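Local coordinates for uncharacterized hypothetical protein (Parabacteroides merdae, PDB 4EI0), which is of unknown function and belongs to the DUF4466 family, with a chain built largely of antiparallel beta sheets, at residues C164-N170 with K192-Y197; N230-M234 with W281-A285; K288-Y294 with S306-M312; L157-N161 with S301-V305. All blocks are in the same frame, centred on the assembly; numbering follows the deposited sequence.

Contact 1 (C164-N170 with K192-Y197); sequences CYLSFLN and KIDIMY
Two short antiparallel strands, 165-167 and 195-197, pair here around a classic beta bulge. Their axes approach to 4.9 Å, with N-to-C directions 149° apart. Cys164 opens the pairing: its O accepts from Tyr197 N at 2.9 Å. Tyr165 is extended and forms a non-hydrogen-bonded pair with Met196 (CA-CA 4.8 Å). Its ring (chi1 m) makes a Met-aromatic contact with the all-trans selenomethionine Met196, SE lying 5.1 Å from the ring centroid. Tyr165 CB also packs on Ile193 CD1 at 3.7 Å. Leu166 faces the bulge, which Asp194 and Ile195 form on the other strand. Its N donates to Ile195 O (2.8 Å), while its O accepts from both Asp194 N (2.9 Å) and Ile195 N (3.2 Å). Ser167 (chi1 t) turns OG to Lys192 O at 2.7 Å, and the same OG accepts from Leu169 N at 3.2 Å, an ST turn. The chain leaves the strand at Phe168, whose ring edge meets Asp194 CB and Ile195 CD1. Asp194 (chi1 m) divides its carboxylate: OD1 takes Asn230 ND2, and OD2 takes Phe168 N at 2.9 Å. Strand 176-178 pairs with the other edge of 165-167. At the far end, Lys192 NZ donates to Asn170 OD1 at 2.7 Å.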
loop_
_atom_site.group_PDB
_atom_site.type_symbol
_atom_site.label_atom_id
_atom_site.label_comp_id
_atom_site.label_asym_id
_atom_site.label_seq_id
_atom_site.Cartn_x
_atom_site.Cartn_y
_atom_site.Cartn_z
ATOM N N CYS B 164 44.967 -24.293 -6.135
ATOM C CA CYS B 164 45.867 -23.295 -6.566
ATOM C C CYS B 164 45.980 -23.113 -8.065
ATOM O O CYS B 164 46.774 -22.302 -8.484
ATOM C CB CYS B 164 47.263 -23.637 -6.006
ATOM S SG CYS B 164 47.995 -25.190 -6.558
ATOM N N TYR B 165 45.224 -23.840 -8.874
ATOM C CA TYR B 165 45.454 -23.801 -10.319
ATOM C C TYR B 165 44.239 -23.207 -10.970
ATOM O O TYR B 165 43.193 -23.842 -11.016
ATOM C CB TYR B 165 45.741 -25.210 -10.837
ATOM C CG TYR B 165 46.969 -25.841 -10.289
ATOM C CD1 TYR B 165 48.206 -25.287 -10.513
ATOM C CD2 TYR B 165 46.915 -27.039 -9.583
ATOM C CE1 TYR B 165 49.352 -25.883 -10.021
ATOM C CE2 TYR B 165 48.060 -27.645 -9.110
ATOM C CZ TYR B 165 49.273 -27.067 -9.315
ATOM O OH TYR B 165 50.412 -27.675 -8.842
ATOM N N LEU B 166 44.375 -21.968 -11.441
ATOM C CA LEU B 166 43.288 -21.237 -12.066
ATOM C C LEU B 166 43.249 -21.501 -13.576
ATOM O O LEU B 166 44.241 -21.300 -14.265
ATOM C CB LEU B 166 43.411 -19.712 -11.809
ATOM C CG LEU B 166 43.092 -19.123 -10.440
ATOM C CD1 LEU B 166 43.904 -19.726 -9.298
ATOM C CD2 LEU B 166 43.285 -17.610 -10.530
ATOM N N SER B 167 42.096 -21.933 -14.083
ATOM C CA SER B 167 41.844 -22.063 -15.529
ATOM C C SER B 167 40.744 -21.110 -15.956
ATOM O O SER B 167 39.630 -21.119 -15.411
ATOM C CB SER B 167 41.415 -23.478 -15.897
ATOM O OG SER B 167 41.203 -23.587 -17.302
ATOM N N PHE B 168 41.032 -20.323 -16.985
ATOM C CA PHE B 168 40.048 -19.444 -17.592
ATOM C C PHE B 168 39.521 -20.048 -18.884
ATOM O O PHE B 168 38.945 -19.323 -19.681
ATOM C CB PHE B 168 40.686 -18.052 -17.905
ATOM C CG PHE B 168 41.281 -17.377 -16.702
ATOM C CD1 PHE B 168 40.485 -16.678 -15.803
ATOM C CD2 PHE B 168 42.615 -17.484 -16.442
ATOM C CE1 PHE B 168 41.034 -16.080 -14.701
ATOM C CE2 PHE B 168 43.172 -16.905 -15.334
ATOM C CZ PHE B 168 42.394 -16.205 -14.466
ATOM N N LEU B 169 39.617 -21.370 -19.064
ATOM C CA LEU B 169 39.279 -21.992 -20.371
ATOM C C LEU B 169 38.023 -22.814 -20.427
ATOM O O LEU B 169 37.658 -23.271 -21.491
ATOM C CB LEU B 169 40.474 -22.849 -20.876
ATOM C CG LEU B 169 41.838 -22.083 -20.938
ATOM C CD1 LEU B 169 43.066 -22.873 -21.411
ATOM C CD2 LEU B 169 41.647 -20.846 -21.827
ATOM N N ASN B 170 37.330 -23.010 -19.313
ATOM C CA ASN B 170 36.192 -23.858 -19.323
ATOM C C ASN B 170 34.959 -23.119 -19.872
ATOM O O ASN B 170 34.739 -21.944 -19.580
ATOM C CB ASN B 170 35.900 -24.382 -17.909
ATOM C CG ASN B 170 36.853 -25.457 -17.449
ATOM O OD1 ASN B 170 37.672 -25.988 -18.205
ATOM N ND2 ASN B 170 36.751 -25.795 -16.182
ATOM N N LYS B 192 45.311 -26.962 -19.201
ATOM C CA LYS B 192 44.240 -25.948 -19.057
ATOM C C LYS B 192 44.591 -24.827 -18.055
ATOM O O LYS B 192 43.817 -23.892 -17.909
ATOM C CB LYS B 192 42.941 -26.612 -18.527
ATOM C CG LYS B 192 42.031 -27.137 -19.603
ATOM C CD LYS B 192 41.150 -28.280 -19.119
ATOM C CE LYS B 192 40.148 -27.809 -18.108
ATOM N NZ LYS B 192 38.812 -28.427 -18.285
ATOM N N ILE B 193 45.710 -24.961 -17.335
ATOM C CA ILE B 193 46.018 -24.052 -16.248
ATOM C C ILE B 193 46.690 -22.819 -16.807
ATOM O O ILE B 193 47.696 -22.914 -17.528
ATOM C CB ILE B 193 46.929 -24.660 -15.168
ATOM C CG1 ILE B 193 46.349 -25.982 -14.657
ATOM C CG2 ILE B 193 47.088 -23.646 -14.004
ATOM C CD1 ILE B 193 44.898 -25.961 -14.312
ATOM N N ASP B 194 46.140 -21.666 -16.417
ATOM C CA ASP B 194 46.622 -20.366 -16.818
ATOM C C ASP B 194 47.464 -19.681 -15.746
ATOM O O ASP B 194 48.456 -19.009 -16.067
ATOM C CB ASP B 194 45.400 -19.522 -17.278
ATOM C CG ASP B 194 44.725 -20.168 -18.476
ATOM O OD1 ASP B 194 45.488 -20.446 -19.435
ATOM O OD2 ASP B 194 43.505 -20.478 -18.447
ATOM N N ILE B 195 47.114 -19.886 -14.494
ATOM C CA ILE B 195 47.800 -19.220 -13.386
ATOM C C ILE B 195 47.929 -20.206 -12.240
ATOM O O ILE B 195 46.979 -20.946 -11.942
ATOM C CB ILE B 195 47.007 -17.956 -12.895
ATOM C CG1 ILE B 195 47.081 -16.829 -13.937
ATOM C CG2 ILE B 195 47.588 -17.433 -11.598
ATOM C CD1 ILE B 195 46.217 -15.616 -13.659
HETATM N N MSE B 196 49.096 -20.219 -11.608
HETATM C CA MSE B 196 49.294 -20.936 -10.360
HETATM C C MSE B 196 49.416 -19.925 -9.238
HETATM O O MSE B 196 50.283 -19.039 -9.280
HETATM C CB MSE B 196 50.540 -21.805 -10.390
HETATM C CG MSE B 196 50.790 -22.533 -9.051
HETATM SE SE MSE B 196 52.329 -23.661 -9.145
HETATM C CE MSE B 196 52.199 -24.624 -7.406
ATOM N N TYR B 197 48.536 -20.059 -8.256
ATOM C CA TYR B 197 48.645 -19.300 -7.016
ATOM C C TYR B 197 49.582 -19.995 -6.065
ATOM O O TYR B 197 49.602 -21.218 -5.995
ATOM C CB TYR B 197 47.284 -19.204 -6.379
ATOM C CG TYR B 197 47.341 -18.808 -4.958
ATOM C CD1 TYR B 197 47.434 -17.461 -4.611
ATOM C CD2 TYR B 197 47.314 -19.751 -3.951
ATOM C CE1 TYR B 197 47.499 -17.058 -3.300
ATOM C CE2 TYR B 197 47.385 -19.358 -2.607
ATOM C CZ TYR B 197 47.478 -18.007 -2.290
ATOM O OH TYR B 197 47.501 -17.579 -0.995
#

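Contact 2 (N230-M234 with W281-A285); sequences NNTKM and WVETA
This is a short antiparallel pairing at one margin of a five-stranded sheet, where strand 233-238 starts beside the end of strand 278-283. Lys233 and Glu283 form a hydrogen-bonded pair (CA-CA 5.1 Å): Lys233 N to Glu283 O is 3.0 Å, and Glu283 N to Lys233 O is 2.9 Å. Met234 and Val282 follow as a non-hydrogen-bonded pair, CA-CA 4.6 Å. Lys233 (m, t, t, p) and Glu283 (t, t, -77°) run out on one face. Lys233 NZ stays 4.5 Å from Glu283 OE2, beyond a salt bridge, but one water bonds to both. Glu283 OE1 instead forms a salt bridge with Arg290. On the other face lie Val282 (t) and the selenomethionine Met234 (m, t, m), with Met234 CG 4.2 Å from Val282 CG2. Thr232 (m) sets CG2 3.3 Å from Val282 CG1 and turns OG1 to Asp194 O. A second water ties the loop ends together, donating to Thr232 OG1 at 2.8 Å and accepting from Ala285 N at 2.5 Å.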
loop_
_atom_site.group_PDB
_atom_site.type_symbol
_atom_site.label_atom_id
_atom_site.label_comp_id
_atom_site.label_asym_id
_atom_site.label_seq_id
_atom_site.Cartn_x
_atom_site.Cartn_y
_atom_site.Cartn_z
ATOM N N ASN B 230 50.945 -22.777 -20.549
ATOM C CA ASN B 230 50.346 -21.479 -20.900
ATOM C C ASN B 230 51.075 -20.278 -20.289
ATOM O O ASN B 230 51.288 -20.208 -19.082
ATOM C CB ASN B 230 48.875 -21.435 -20.491
ATOM C CG ASN B 230 48.043 -22.422 -21.240
ATOM O OD1 ASN B 230 48.500 -22.974 -22.229
ATOM N ND2 ASN B 230 46.814 -22.651 -20.787
ATOM N N ASN B 231 51.481 -19.343 -21.142
ATOM C CA ASN B 231 52.133 -18.109 -20.690
ATOM C C ASN B 231 51.119 -16.940 -20.632
ATOM O O ASN B 231 50.895 -16.237 -21.597
ATOM C CB ASN B 231 53.312 -17.769 -21.592
ATOM C CG ASN B 231 54.215 -16.730 -20.976
ATOM O OD1 ASN B 231 54.103 -16.380 -19.788
ATOM N ND2 ASN B 231 55.082 -16.189 -21.791
ATOM N N THR B 232 50.466 -16.811 -19.496
ATOM C CA THR B 232 49.390 -15.851 -19.314
ATOM C C THR B 232 49.943 -14.436 -19.137
ATOM O O THR B 232 50.945 -14.254 -18.467
ATOM C CB THR B 232 48.569 -16.276 -18.078
ATOM O OG1 THR B 232 48.083 -17.602 -18.287
ATOM C CG2 THR B 232 47.382 -15.351 -17.848
ATOM N N LYS B 233 49.308 -13.452 -19.765
ATOM C CA LYS B 233 49.662 -12.048 -19.577
ATOM C C LYS B 233 48.859 -11.454 -18.438
ATOM O O LYS B 233 47.644 -11.657 -18.371
ATOM C CB LYS B 233 49.314 -11.241 -20.835
ATOM C CG LYS B 233 50.134 -11.595 -22.067
ATOM C CD LYS B 233 49.662 -10.731 -23.242
ATOM C CE LYS B 233 50.619 -10.814 -24.425
ATOM N NZ LYS B 233 50.873 -12.249 -24.745
HETATM N N MSE B 234 49.507 -10.685 -17.580
HETATM C CA MSE B 234 48.874 -10.156 -16.359
HETATM C C MSE B 234 49.296 -8.709 -16.071
HETATM O O MSE B 234 50.453 -8.358 -16.313
HETATM C CB MSE B 234 49.352 -11.001 -15.158
HETATM C CG MSE B 234 48.835 -12.396 -15.092
HETATM SE SE MSE B 234 49.662 -13.272 -13.580
HETATM C CE MSE B 234 51.272 -14.000 -14.404
ATOM N N TRP B 281 44.296 -7.895 -14.274
ATOM C CA TRP B 281 43.787 -8.111 -15.645
ATOM C C TRP B 281 44.602 -9.207 -16.273
ATOM O O TRP B 281 45.806 -9.183 -16.182
ATOM C CB TRP B 281 43.949 -6.903 -16.507
ATOM C CG TRP B 281 43.136 -5.710 -16.066
ATOM C CD1 TRP B 281 43.579 -4.616 -15.360
ATOM C CD2 TRP B 281 41.755 -5.432 -16.371
ATOM N NE1 TRP B 281 42.579 -3.711 -15.195
ATOM C CE2 TRP B 281 41.453 -4.148 -15.769
ATOM C CE3 TRP B 281 40.763 -6.105 -17.034
ATOM C CZ2 TRP B 281 40.215 -3.566 -15.867
ATOM C CZ3 TRP B 281 39.497 -5.521 -17.091
ATOM C CH2 TRP B 281 39.235 -4.271 -16.509
ATOM N N VAL B 282 43.942 -10.125 -16.968
ATOM C CA VAL B 282 44.579 -11.333 -17.509
ATOM C C VAL B 282 44.208 -11.469 -18.971
ATOM O O VAL B 282 43.085 -11.160 -19.360
ATOM C CB VAL B 282 44.085 -12.558 -16.715
ATOM C CG1 VAL B 282 44.466 -13.850 -17.371
ATOM C CG2 VAL B 282 44.641 -12.476 -15.303
ATOM N N GLU B 283 45.156 -11.961 -19.779
ATOM C CA GLU B 283 44.846 -12.436 -21.142
ATOM C C GLU B 283 45.485 -13.793 -21.324
ATOM O O GLU B 283 46.665 -13.948 -21.020
ATOM C CB GLU B 283 45.357 -11.460 -22.202
ATOM C CG GLU B 283 45.013 -11.859 -23.657
ATOM C CD GLU B 283 45.530 -10.846 -24.659
ATOM O OE1 GLU B 283 44.897 -9.790 -24.795
ATOM O OE2 GLU B 283 46.605 -11.056 -25.247
ATOM N N THR B 284 44.712 -14.776 -21.786
ATOM C CA THR B 284 45.218 -16.141 -21.869
ATOM C C THR B 284 46.204 -16.235 -23.003
ATOM O O THR B 284 46.193 -15.386 -23.936
ATOM C CB THR B 284 44.115 -17.183 -22.079
ATOM O OG1 THR B 284 43.338 -16.833 -23.209
ATOM C CG2 THR B 284 43.181 -17.205 -20.904
ATOM N N ALA B 285 47.046 -17.275 -22.945
ATOM C CA ALA B 285 48.203 -17.392 -23.831
ATOM C C ALA B 285 47.864 -17.156 -25.313
ATOM O O ALA B 285 48.586 -16.470 -26.024
ATOM C CB ALA B 285 48.860 -18.762 -23.649
HETATM O O HOH W 1 47.076 -18.510 -20.719
HETATM O O HOH W 2 47.908 -13.431 -25.267
#

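Contact 3 (K288-Y294 with S306-M312); sequences KYRAYVY and SVKRYKM
Six residue pairs run in antiparallel register from Tyr289-Lys311 to Tyr294-Ser306, both backbones extended. The strand axes approach to 4.6 Å, with N-to-C directions 166° apart. Arg290 N donates to Tyr310 O (2.9 Å) and Tyr310 N to Arg290 O (2.8 Å). Tyr292 N donates to Lys308 O (2.8 Å) and Lys308 N to Tyr292 O (3.1 Å). Tyr294 N donates to Ser306 O (2.8 Å) and Ser306 N to Tyr294 O (3.0 Å). Lys288 O accepts from Met312 N at 2.9 Å and from a water at 2.6 Å, which also donates to Met312 O at 2.7 Å. The pairing is the open end of the beta hairpin of strands 289-299 and 302-311, in the middle of a five-stranded sheet. Strands 278-283 and 152-159 take up outward backbone groups of Ala291, Val293, Val307 and Arg309. The guanidinium of Arg309 (t, t, p) stacks flat on the Tyr289 ring (chi1 m), centres 4.1 Å apart, an off-centre cation-pi contact. Its NH1 also bonds Asn170 O, and its NH2 forms a salt bridge with Asp152. On the other face Arg290 NE forms a salt bridge with Glu283 and Lys308 NZ one with Asp242, while the hydroxyls of Tyr292, Tyr294 and Tyr310 bond Leu240 O, Gln241 and Glu260.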
loop_
_atom_site.group_PDB
_atom_site.type_symbol
_atom_site.label_atom_id
_atom_site.label_comp_id
_atom_site.label_asym_id
_atom_site.label_seq_id
_atom_site.Cartn_x
_atom_site.Cartn_y
_atom_site.Cartn_z
ATOM N N LYS B 288 42.574 -15.834 -26.519
ATOM C CA LYS B 288 41.187 -16.245 -26.619
ATOM C C LYS B 288 40.294 -15.560 -25.592
ATOM O O LYS B 288 39.182 -15.137 -25.920
ATOM C CB LYS B 288 41.083 -17.763 -26.485
ATOM C CG LYS B 288 39.705 -18.347 -26.749
ATOM C CD LYS B 288 39.793 -19.736 -27.401
ATOM C CE LYS B 288 38.428 -20.347 -27.725
ATOM N NZ LYS B 288 37.808 -20.885 -26.478
ATOM N N TYR B 289 40.774 -15.429 -24.363
ATOM C CA TYR B 289 39.981 -14.819 -23.298
ATOM C C TYR B 289 40.798 -13.735 -22.578
ATOM O O TYR B 289 42.027 -13.845 -22.452
ATOM C CB TYR B 289 39.556 -15.876 -22.266
ATOM C CG TYR B 289 38.575 -16.974 -22.713
ATOM C CD1 TYR B 289 37.200 -16.758 -22.728
ATOM C CD2 TYR B 289 39.037 -18.248 -23.067
ATOM C CE1 TYR B 289 36.319 -17.769 -23.120
ATOM C CE2 TYR B 289 38.164 -19.263 -23.466
ATOM C CZ TYR B 289 36.808 -19.018 -23.494
ATOM O OH TYR B 289 35.979 -20.039 -23.860
ATOM N N ARG B 290 40.087 -12.700 -22.122
ATOM C CA ARG B 290 40.577 -11.784 -21.131
ATOM C C ARG B 290 39.744 -11.912 -19.891
ATOM O O ARG B 290 38.596 -12.345 -19.960
ATOM C CB ARG B 290 40.524 -10.378 -21.650
ATOM C CG ARG B 290 41.658 -10.098 -22.583
ATOM C CD ARG B 290 41.496 -8.710 -23.171
ATOM N NE ARG B 290 42.610 -8.471 -24.039
ATOM C CZ ARG B 290 42.844 -7.319 -24.643
ATOM N NH1 ARG B 290 42.034 -6.256 -24.520
ATOM N NH2 ARG B 290 43.915 -7.251 -25.390
ATOM N N ALA B 291 40.312 -11.572 -18.746
ATOM C CA ALA B 291 39.553 -11.715 -17.493
ATOM C C ALA B 291 40.051 -10.666 -16.518
ATOM O O ALA B 291 41.149 -10.101 -16.690
ATOM C CB ALA B 291 39.753 -13.103 -16.915
ATOM N N TYR B 292 39.261 -10.430 -15.482
ATOM C CA TYR B 292 39.676 -9.609 -14.362
ATOM C C TYR B 292 39.440 -10.456 -13.133
ATOM O O TYR B 292 38.291 -10.898 -12.872
ATOM C CB TYR B 292 38.877 -8.272 -14.288
ATOM C CG TYR B 292 39.246 -7.427 -13.089
ATOM C CD1 TYR B 292 40.522 -6.889 -12.979
ATOM C CD2 TYR B 292 38.363 -7.203 -12.058
ATOM C CE1 TYR B 292 40.911 -6.141 -11.881
ATOM C CE2 TYR B 292 38.742 -6.425 -10.947
ATOM C CZ TYR B 292 40.022 -5.945 -10.841
ATOM O OH TYR B 292 40.419 -5.151 -9.775
ATOM N N VAL B 293 40.506 -10.701 -12.383
ATOM C CA VAL B 293 40.478 -11.467 -11.141
ATOM C C VAL B 293 40.550 -10.481 -9.956
ATOM O O VAL B 293 41.456 -9.660 -9.887
ATOM C CB VAL B 293 41.677 -12.404 -11.077
ATOM C CG1 VAL B 293 41.611 -13.255 -9.787
ATOM C CG2 VAL B 293 41.770 -13.208 -12.369
ATOM N N TYR B 294 39.541 -10.500 -9.083
ATOM C CA TYR B 294 39.455 -9.549 -7.962
ATOM C C TYR B 294 39.669 -10.329 -6.696
ATOM O O TYR B 294 39.077 -11.378 -6.529
ATOM C CB TYR B 294 38.081 -8.847 -7.936
ATOM C CG TYR B 294 37.932 -7.942 -6.738
ATOM C CD1 TYR B 294 38.638 -6.766 -6.679
ATOM C CD2 TYR B 294 37.116 -8.276 -5.666
ATOM C CE1 TYR B 294 38.533 -5.902 -5.597
ATOM C CE2 TYR B 294 37.010 -7.440 -4.562
ATOM C CZ TYR B 294 37.700 -6.238 -4.542
ATOM O OH TYR B 294 37.694 -5.407 -3.457
ATOM N N SER B 306 36.905 -13.400 -7.121
ATOM C CA SER B 306 35.772 -13.308 -8.017
ATOM C C SER B 306 36.276 -12.839 -9.393
ATOM O O SER B 306 37.168 -12.024 -9.465
ATOM C CB SER B 306 34.788 -12.303 -7.460
ATOM O OG SER B 306 34.379 -12.706 -6.157
ATOM N N VAL B 307 35.694 -13.329 -10.477
ATOM C CA VAL B 307 36.273 -13.143 -11.837
ATOM C C VAL B 307 35.187 -12.822 -12.824
ATOM O O VAL B 307 34.129 -13.446 -12.797
ATOM C CB VAL B 307 37.020 -14.427 -12.292
ATOM C CG1 VAL B 307 37.556 -14.332 -13.728
ATOM C CG2 VAL B 307 38.105 -14.815 -11.304
ATOM N N LYS B 308 35.420 -11.805 -13.645
ATOM C CA LYS B 308 34.710 -11.586 -14.882
ATOM C C LYS B 308 35.610 -12.029 -16.010
ATOM O O LYS B 308 36.820 -11.785 -15.969
ATOM C CB LYS B 308 34.351 -10.145 -15.068
ATOM C CG LYS B 308 33.094 -9.750 -14.320
ATOM C CD LYS B 308 32.800 -8.268 -14.369
ATOM C CE LYS B 308 31.415 -7.911 -13.809
ATOM N NZ LYS B 308 31.137 -6.456 -13.895
ATOM N N ARG B 309 35.036 -12.742 -16.977
ATOM C CA ARG B 309 35.808 -13.205 -18.190
ATOM C C ARG B 309 35.075 -12.797 -19.455
ATOM O O ARG B 309 33.841 -12.778 -19.486
ATOM C CB ARG B 309 35.979 -14.711 -18.131
ATOM C CG ARG B 309 36.833 -15.300 -19.251
ATOM C CD ARG B 309 36.798 -16.815 -19.317
ATOM N NE ARG B 309 35.494 -17.312 -19.703
ATOM C CZ ARG B 309 35.182 -18.593 -19.899
ATOM N NH1 ARG B 309 36.094 -19.542 -19.781
ATOM N NH2 ARG B 309 33.926 -18.918 -20.222
ATOM N N TYR B 310 35.828 -12.455 -20.502
ATOM C CA TYR B 310 35.270 -12.003 -21.761
ATOM C C TYR B 310 36.040 -12.707 -22.896
ATOM O O TYR B 310 37.271 -12.666 -22.941
ATOM C CB TYR B 310 35.417 -10.469 -21.866
ATOM C CG TYR B 310 34.918 -9.850 -23.160
ATOM C CD1 TYR B 310 33.627 -9.495 -23.305
ATOM C CD2 TYR B 310 35.769 -9.672 -24.238
ATOM C CE1 TYR B 310 33.160 -8.938 -24.492
ATOM C CE2 TYR B 310 35.329 -9.131 -25.421
ATOM C CZ TYR B 310 34.000 -8.784 -25.546
ATOM O OH TYR B 310 33.532 -8.227 -26.704
ATOM N N LYS B 311 35.303 -13.361 -23.774
ATOM C CA LYS B 311 35.860 -14.026 -24.936
ATOM C C LYS B 311 36.079 -13.047 -26.067
ATOM O O LYS B 311 35.130 -12.437 -26.592
ATOM C CB LYS B 311 34.934 -15.141 -25.437
ATOM C CG LYS B 311 35.617 -15.996 -26.543
ATOM C CD LYS B 311 34.648 -16.740 -27.437
ATOM C CE LYS B 311 34.815 -18.249 -27.368
ATOM N NZ LYS B 311 33.660 -18.863 -26.640
HETATM N N MSE B 312 37.336 -12.915 -26.477
HETATM C CA MSE B 312 37.692 -11.914 -27.482
HETATM C C MSE B 312 37.120 -12.238 -28.872
HETATM O O MSE B 312 36.786 -13.386 -29.231
HETATM O OXT MSE B 312 36.910 -11.311 -29.655
HETATM C CB MSE B 312 39.207 -11.745 -27.514
HETATM C CG MSE B 312 39.775 -11.201 -26.205
HETATM SE SE MSE B 312 39.221 -9.344 -25.844
HETATM C CE MSE B 312 39.985 -8.449 -27.414
HETATM O O HOH W 3 38.503 -15.341 -28.408
#

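Contact 4 (L157-N161 with S301-V305); sequences LSVTN and SEVTV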
loop_
_atom_site.group_PDB
_atom_site.type_symbol
_atom_site.label_atom_id
_atom_site.label_comp_id
_atom_site.label_asym_id
_atom_site.label_seq_id
_atom_site.Cartn_x
_atom_site.Cartn_y
_atom_site.Cartn_z
ATOM N N LEU B 157 35.164 -17.581 -4.991
ATOM C CA LEU B 157 35.809 -18.878 -5.109
ATOM C C LEU B 157 37.006 -18.963 -4.163
ATOM O O LEU B 157 37.715 -17.995 -3.961
ATOM C CB LEU B 157 36.289 -19.115 -6.539
ATOM C CG LEU B 157 35.122 -19.159 -7.517
ATOM C CD1 LEU B 157 35.470 -18.572 -8.869
ATOM C CD2 LEU B 157 34.618 -20.587 -7.619
ATOM N N SER B 158 37.264 -20.155 -3.643
ATOM C CA SER B 158 38.306 -20.373 -2.680
ATOM C C SER B 158 39.605 -20.810 -3.330
ATOM O O SER B 158 39.646 -21.730 -4.126
ATOM C CB SER B 158 37.821 -21.388 -1.628
ATOM O OG SER B 158 38.874 -21.757 -0.790
ATOM N N VAL B 159 40.686 -20.145 -2.956
ATOM C CA VAL B 159 41.991 -20.428 -3.476
ATOM C C VAL B 159 42.914 -20.646 -2.290
ATOM O O VAL B 159 42.912 -19.876 -1.334
ATOM C CB VAL B 159 42.463 -19.293 -4.412
ATOM C CG1 VAL B 159 43.909 -19.509 -4.803
ATOM C CG2 VAL B 159 41.540 -19.249 -5.662
ATOM N N THR B 160 43.697 -21.706 -2.346
ATOM C CA THR B 160 44.614 -22.035 -1.271
ATOM C C THR B 160 45.859 -22.616 -1.927
ATOM O O THR B 160 45.908 -22.812 -3.147
ATOM C CB THR B 160 44.000 -23.051 -0.297
ATOM O OG1 THR B 160 43.798 -24.293 -0.979
ATOM C CG2 THR B 160 42.657 -22.571 0.223
ATOM N N ASN B 161 46.873 -22.915 -1.142
ATOM C CA ASN B 161 48.077 -23.520 -1.703
ATOM C C ASN B 161 47.816 -24.850 -2.419
ATOM O O ASN B 161 48.549 -25.210 -3.336
ATOM C CB ASN B 161 49.138 -23.702 -0.616
ATOM C CG ASN B 161 49.893 -22.424 -0.355
ATOM O OD1 ASN B 161 50.737 -21.996 -1.165
ATOM N ND2 ASN B 161 49.568 -21.779 0.761
ATOM N N SER B 301 45.950 -18.466 5.105
ATOM C CA SER B 301 45.456 -19.806 4.810
ATOM C C SER B 301 44.380 -19.889 3.705
ATOM O O SER B 301 44.008 -20.974 3.290
ATOM C CB SER B 301 44.942 -20.433 6.116
ATOM O OG SER B 301 43.761 -19.795 6.569
ATOM N N GLU B 302 43.872 -18.759 3.237
ATOM C CA GLU B 302 42.875 -18.763 2.179
ATOM C C GLU B 302 42.791 -17.412 1.436
ATOM O O GLU B 302 42.826 -16.351 2.038
ATOM C CB GLU B 302 41.485 -19.110 2.760
ATOM C CG GLU B 302 40.411 -19.262 1.682
ATOM C CD GLU B 302 39.037 -19.655 2.184
ATOM O OE1 GLU B 302 38.744 -19.474 3.384
ATOM O OE2 GLU B 302 38.240 -20.127 1.350
ATOM N N VAL B 303 42.557 -17.465 0.143
ATOM C CA VAL B 303 42.166 -16.301 -0.624
ATOM C C VAL B 303 40.824 -16.528 -1.220
ATOM O O VAL B 303 40.528 -17.614 -1.671
ATOM C CB VAL B 303 43.246 -16.075 -1.704
ATOM C CG1 VAL B 303 42.864 -14.953 -2.647
ATOM C CG2 VAL B 303 44.591 -15.800 -1.015
ATOM N N THR B 304 39.987 -15.511 -1.261
ATOM C CA THR B 304 38.749 -15.565 -2.004
ATOM C C THR B 304 38.819 -14.653 -3.252
ATOM O O THR B 304 39.135 -13.471 -3.122
ATOM C CB THR B 304 37.565 -15.107 -1.128
ATOM O OG1 THR B 304 37.562 -15.862 0.092
ATOM C CG2 THR B 304 36.234 -15.309 -1.821
ATOM N N VAL B 305 38.482 -15.191 -4.433
ATOM C CA VAL B 305 38.527 -14.426 -5.683
ATOM C C VAL B 305 37.162 -14.427 -6.338
ATOM O O VAL B 305 36.370 -15.328 -6.113
ATOM C CB VAL B 305 39.611 -14.953 -6.660
ATOM C CG1 VAL B 305 40.980 -15.028 -6.000
ATOM C CG2 VAL B 305 39.232 -16.308 -7.228
#
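Backbone hydrogen bonds hold this antiparallel pairing of strand 157-159 with strand 302-305. Two hydrogen-bonded pairs flank one non-hydrogen-bonded pair. Leu157 N donates to Val305 O (2.8 Å), and Val305 N returns to Leu157 O (2.9 Å). Val159 N donates to Val303 O (2.8 Å), and Val303 N to Val159 O (2.8 Å). Between them Ser158 lies across from Thr304, CA-CA 4.9 Å. There Thr304 CA makes a CA-H...O contact with Leu157 O at 3.3 Å. The strand axes come within 4.7 Å, and their directions differ by 145°, so the pair is clearly twisted from exact antiparallel.

Apolar contacts gather on one face. Val159 CG2 meets Val305 CG2 at 4.1 Å, Leu157 CB meets the same Val305 CG2 at 4.1 Å, and Val159 CB lies 4.3 Å from Val303 CB.

The polar side-chain link is on the other face. Ser158 OG donates to Glu302 OE2 at 2.8 Å and also bonds Lys163 NZ.

Strand 152-159 is the outermost strand on this side of its sheet. Strand 302-311 separates it from strand 289-299, where Ile295 touches Val303 and Val305. Tyr197 of strand 195-199, from another sheet, packs against Val159 and Val303.

How the contacts relate
Contacts 2, 3 and 4 belong to one five-stranded sheet, and contact 1 to another. Contacts 3 and 4 share strand 302-311. Contact 3 lies mid-sheet and, like contact 1, is mostly buried. Contacts 2 and 4 involve opposite outer strands and are partly exposed; their centres are about 20 Å apart. Both add polar links to the backbone pairing: waters in contact 2, a serine-glutamate bond beside the valines in contact 4. A water also bridges the exposed end of contact 3. Contact 1 is irregular, with a bulge and side-chain bonds to backbone, whereas contact 3 is regular. Contact 1 touches the other three. It meets contact 2 through Asp194, contact 3 through Phe168 and Arg309, and contact 4 through Tyr197. Glu283 and Arg290 link contacts 2 and 3.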